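Local coordinates for flagellar biosynthesis protein FlaG (Helicobacter pylori, PDB 6JSX) that probably takes part in building the bacterial flagellum, although its precise biochemical role is not established, at residues Ala57-Leu60 with Met61-Arg65; Ser11-Leu14 with Asn15-Met18. One frame throughout, in Å; residues are numbered along the deposited sequence.

Contact 1: Ala57-Leu60 with Met61-Arg65; sequences AVEL and MQRMR
Glu59 and Arg63 form an i to i+4 salt bridge along helix 54-72, an example of how one helical turn sets oppositely charged side chains alongside each other. Arg63 is extended from CG to NE and runs back beside Glu59, both chains pointing the same way. CG of Arg63 stands anti to the carbonyl carbon (chi1 -55°), which sends the chain back along the helix. NH2 reaches Glu59 OE1 at 2.9 Å, but the N-H is poorly aimed and the hydrogen bond is weak; the carboxylate and guanidinium planes are 66° apart. Arg63 NH1 has a second carboxylate partner, Glu17 of the second subunit.

A neighbouring face of the helix is apolar. Met61 passes slantwise across Leu60 and, bent at chi2 and chi3, curls its methyl CE to 4.0 Å from Leu60 CG. Leu60 packs on Ile52 of strand 47-53 and on Ile21 of the second subunit, Met61 on Leu10 of helix 4-21. Beneath these side chains runs regular alpha-helical bonding, including Met61 N to Ala57 O at 3.0 Å and Met64 N to Leu60 O at 2.9 Å. Over one face of the Arg63 guanidinium, nearer the edge of the group than its centre, sits Glu59 CB, 3.3 Å from Arg63 NH2.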
loop_
_atom_site.group_PDB
_atom_site.type_symbol
_atom_site.label_atom_id
_atom_site.label_comp_id
_atom_site.label_asym_id
_atom_site.label_seq_id
_atom_site.Cartn_x
_atom_site.Cartn_y
_atom_site.Cartn_z
ATOM N N ALA A 57 6.474 5.717 8.239
ATOM C CA ALA A 57 5.301 5.710 7.374
ATOM C C ALA A 57 5.168 7.007 6.594
ATOM O O ALA A 57 4.783 7.013 5.419
ATOM C CB ALA A 57 4.046 5.466 8.200
ATOM N N VAL A 58 5.479 8.115 7.251
ATOM C CA VAL A 58 5.371 9.412 6.603
ATOM C C VAL A 58 6.461 9.593 5.539
ATOM O O VAL A 58 6.199 10.114 4.450
ATOM C CB VAL A 58 5.394 10.543 7.637
ATOM C CG1 VAL A 58 5.268 11.897 6.945
ATOM C CG2 VAL A 58 4.270 10.339 8.644
ATOM N N GLU A 59 7.674 9.143 5.853
ATOM C CA GLU A 59 8.769 9.145 4.882
ATOM C C GLU A 59 8.448 8.286 3.661
ATOM O O GLU A 59 8.740 8.667 2.525
ATOM C CB GLU A 59 10.065 8.665 5.533
ATOM C CG GLU A 59 10.595 9.620 6.603
ATOM C CD GLU A 59 11.817 9.083 7.341
ATOM O OE1 GLU A 59 12.168 7.890 7.156
ATOM O OE2 GLU A 59 12.422 9.867 8.110
ATOM N N LEU A 60 7.834 7.135 3.912
ATOM C CA LEU A 60 7.484 6.170 2.872
ATOM C C LEU A 60 6.410 6.697 1.946
ATOM O O LEU A 60 6.531 6.602 0.728
ATOM C CB LEU A 60 6.989 4.885 3.522
ATOM C CG LEU A 60 6.303 3.872 2.631
ATOM C CD1 LEU A 60 7.331 3.186 1.766
ATOM C CD2 LEU A 60 5.561 2.882 3.499
ATOM N N MET A 61 5.345 7.236 2.526
ATOM C CA MET A 61 4.317 7.900 1.733
ATOM C C MET A 61 4.868 9.056 0.897
ATOM O O MET A 61 4.401 9.306 -0.210
ATOM C CB MET A 61 3.148 8.338 2.618
ATOM C CG MET A 61 2.352 7.155 3.169
ATOM S SD MET A 61 1.519 6.238 1.871
ATOM C CE MET A 61 2.677 4.926 1.457
ATOM N N GLN A 62 5.885 9.738 1.401
ATOM C CA GLN A 62 6.514 10.786 0.610
ATOM C C GLN A 62 7.351 10.259 -0.565
ATOM O O GLN A 62 7.219 10.757 -1.694
ATOM C CB GLN A 62 7.295 11.754 1.495
ATOM C CG GLN A 62 6.379 12.721 2.221
ATOM C CD GLN A 62 7.082 13.506 3.308
ATOM O OE1 GLN A 62 8.123 13.090 3.826
ATOM N NE2 GLN A 62 6.515 14.658 3.662
ATOM N N ARG A 63 8.186 9.248 -0.311
ATOM C CA ARG A 63 8.992 8.634 -1.370
ATOM C C ARG A 63 8.105 7.978 -2.428
ATOM O O ARG A 63 8.439 7.947 -3.617
ATOM C CB ARG A 63 9.980 7.611 -0.802
ATOM C CG ARG A 63 10.908 8.164 0.287
ATOM C CD ARG A 63 11.862 7.087 0.821
ATOM N NE ARG A 63 12.469 7.449 2.101
ATOM C CZ ARG A 63 12.234 6.825 3.255
ATOM N NH1 ARG A 63 11.407 5.787 3.305
ATOM N NH2 ARG A 63 12.838 7.236 4.366
ATOM N N MET A 64 6.958 7.463 -2.007
ATOM C CA MET A 64 6.050 6.901 -2.985
ATOM C C MET A 64 5.358 7.986 -3.814
ATOM O O MET A 64 5.044 7.765 -4.984
ATOM C CB MET A 64 5.072 5.902 -2.354
ATOM C CG MET A 64 5.759 4.602 -1.930
ATOM S SD MET A 64 7.234 4.193 -2.930
ATOM C CE MET A 64 6.497 3.801 -4.519
ATOM N N ARG A 65 5.153 9.162 -3.226
ATOM C CA ARG A 65 4.541 10.260 -3.969
ATOM C C ARG A 65 5.350 10.626 -5.214
ATOM O O ARG A 65 4.797 10.792 -6.304
ATOM C CB ARG A 65 4.363 11.500 -3.089
ATOM C CG ARG A 65 4.119 12.762 -3.904
ATOM C CD ARG A 65 3.462 13.870 -3.109
ATOM N NE ARG A 65 2.747 14.785 -3.997
ATOM C CZ ARG A 65 3.236 15.938 -4.445
ATOM N NH1 ARG A 65 4.447 16.341 -4.075
ATOM N NH2 ARG A 65 2.506 16.697 -5.256
#

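Contact 2: Ser11-Leu14 with Asn15-Met18; sequences SERL and NEEM
Arg13 meets Glu16 through a salt bridge on helix 4-21, with NH2 of the arginine 2.9 Å from OE2 of the glutamate. The oxygen lies at the edge of the guanidinium, in its plane, although the two flat groups are turned 45° against each other. A bend at chi2 (-58°) in Arg13 and the extended chain of Glu16 bring the charged ends together, side by side and pointing the same way. Glu12 completes a salt-bridge network more loosely, through a long salt bridge with its OE1 3.9 Å from Arg13 NH1; the oxygen stands far from the plane of the guanidinium, and no N-H is aimed at it.

The backbone holds these side chains one turn apart. Glu16 N donates to Glu12 O at 2.9 Å, Glu17 N to Arg13 O at 3.1 Å, Met18 N to Leu14 O at 2.9 Å and Asn15 N to Ser11 O at 2.8 Å.

Farther out, Ser11 OG bonds back to Leu7 O within the same helix. The hydrogen bond from Asn15 ND2 to Phe27 O, with the packing of Leu14 and Met18 on the Phe27 side chain, joins the helix to strand 26-30. The buried Glu17 makes a salt bridge through OE2 to Arg63 NH1 of the second subunit, and Leu14 also meets Met64 of that second subunit. The chemistry implies a division of labour: Arg13 probably tempers the mutual repulsion of Glu12 and Glu16, whereas the charge of Glu17 is probably balanced across the subunit interface.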
loop_
_atom_site.group_PDB
_atom_site.type_symbol
_atom_site.label_atom_id
_atom_site.label_comp_id
_atom_site.label_asym_id
_atom_site.label_seq_id
_atom_site.Cartn_x
_atom_site.Cartn_y
_atom_site.Cartn_z
ATOM N N SER A 11 -5.532 7.186 6.222
ATOM C CA SER A 11 -6.140 5.872 6.351
ATOM C C SER A 11 -7.551 5.855 5.769
ATOM O O SER A 11 -7.881 4.975 4.970
ATOM C CB SER A 11 -6.139 5.402 7.809
ATOM O OG SER A 11 -4.820 5.118 8.253
ATOM N N GLU A 12 -8.377 6.824 6.167
ATOM C CA GLU A 12 -9.739 6.934 5.639
ATOM C C GLU A 12 -9.742 6.984 4.109
ATOM O O GLU A 12 -10.550 6.317 3.452
ATOM C CB GLU A 12 -10.437 8.180 6.178
ATOM C CG GLU A 12 -10.697 8.179 7.653
ATOM C CD GLU A 12 -11.267 9.502 8.116
ATOM O OE1 GLU A 12 -11.727 10.288 7.253
ATOM O OE2 GLU A 12 -11.244 9.761 9.337
ATOM N N ARG A 13 -8.831 7.775 3.550
ATOM C CA ARG A 13 -8.755 7.936 2.111
ATOM C C ARG A 13 -8.317 6.638 1.448
ATOM O O ARG A 13 -8.915 6.197 0.469
ATOM C CB ARG A 13 -7.817 9.089 1.757
ATOM C CG ARG A 13 -8.279 10.434 2.323
ATOM C CD ARG A 13 -9.675 10.815 1.833
ATOM N NE ARG A 13 -10.305 11.793 2.715
ATOM C CZ ARG A 13 -11.483 11.623 3.308
ATOM N NH1 ARG A 13 -11.969 12.572 4.099
ATOM N NH2 ARG A 13 -12.182 10.513 3.109
ATOM N N LEU A 14 -7.282 6.021 2.002
ATOM C CA LEU A 14 -6.817 4.727 1.518
ATOM C C LEU A 14 -7.915 3.673 1.554
ATOM O O LEU A 14 -8.115 2.949 0.580
ATOM C CB LEU A 14 -5.586 4.260 2.303
ATOM C CG LEU A 14 -4.269 4.715 1.660
ATOM C CD1 LEU A 14 -3.054 4.339 2.485
ATOM C CD2 LEU A 14 -4.151 4.121 0.262
ATOM N N ASN A 15 -8.627 3.598 2.676
ATOM C CA ASN A 15 -9.698 2.624 2.831
ATOM C C ASN A 15 -10.839 2.859 1.839
ATOM O O ASN A 15 -11.392 1.904 1.294
ATOM C CB ASN A 15 -10.220 2.584 4.277
ATOM C CG ASN A 15 -9.248 1.896 5.252
ATOM O OD1 ASN A 15 -8.549 0.942 4.900
ATOM N ND2 ASN A 15 -9.216 2.382 6.482
ATOM N N GLU A 16 -11.179 4.123 1.595
ATOM C CA GLU A 16 -12.233 4.464 0.631
ATOM C C GLU A 16 -11.869 3.991 -0.758
ATOM O O GLU A 16 -12.701 3.475 -1.495
ATOM C CB GLU A 16 -12.463 5.968 0.580
ATOM C CG GLU A 16 -13.330 6.501 1.685
ATOM C CD GLU A 16 -13.571 7.975 1.527
ATOM O OE1 GLU A 16 -13.080 8.536 0.521
ATOM O OE2 GLU A 16 -14.245 8.569 2.400
ATOM N N GLU A 17 -10.606 4.197 -1.099
ATOM C CA GLU A 17 -10.042 3.768 -2.361
ATOM C C GLU A 17 -10.028 2.234 -2.485
ATOM O O GLU A 17 -10.315 1.684 -3.552
ATOM C CB GLU A 17 -8.634 4.346 -2.465
ATOM C CG GLU A 17 -8.198 4.698 -3.865
ATOM C CD GLU A 17 -9.291 5.315 -4.675
ATOM O OE1 GLU A 17 -9.904 6.300 -4.210
ATOM O OE2 GLU A 17 -9.540 4.808 -5.784
ATOM N N MET A 18 -9.709 1.554 -1.381
ATOM C CA MET A 18 -9.671 0.096 -1.342
ATOM C C MET A 18 -11.073 -0.510 -1.453
ATOM O O MET A 18 -11.250 -1.598 -2.005
ATOM C CB MET A 18 -8.958 -0.385 -0.070
ATOM C CG MET A 18 -7.453 -0.126 -0.052
ATOM S SD MET A 18 -6.634 -1.001 -1.380
ATOM C CE MET A 18 -4.955 -0.498 -1.140
#

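Overall arrangement
The two contacts illustrate one principle, a helical turn that serves several surroundings at once, on the two helices of the FlaG chain. Both are partly buried, with centres 16 Å apart and no direct touch. Contact 1, on helix 54-72, turns its apolar side to strand 47-53 and helix 4-21; contact 2, on helix 4-21, faces strand 26-30 at the other outermost strand of the sheet and adds a polar side-chain link to it. Contact 1 has no fully exposed residue; contact 2 has two, Glu12 and Glu16. The salt bridge of contact 1 spans four residues and is weak as a hydrogen bond, while that of contact 2 spans three and belongs to a network. Contact 1 of one subunit faces contact 2 of the other through charged and apolar groups.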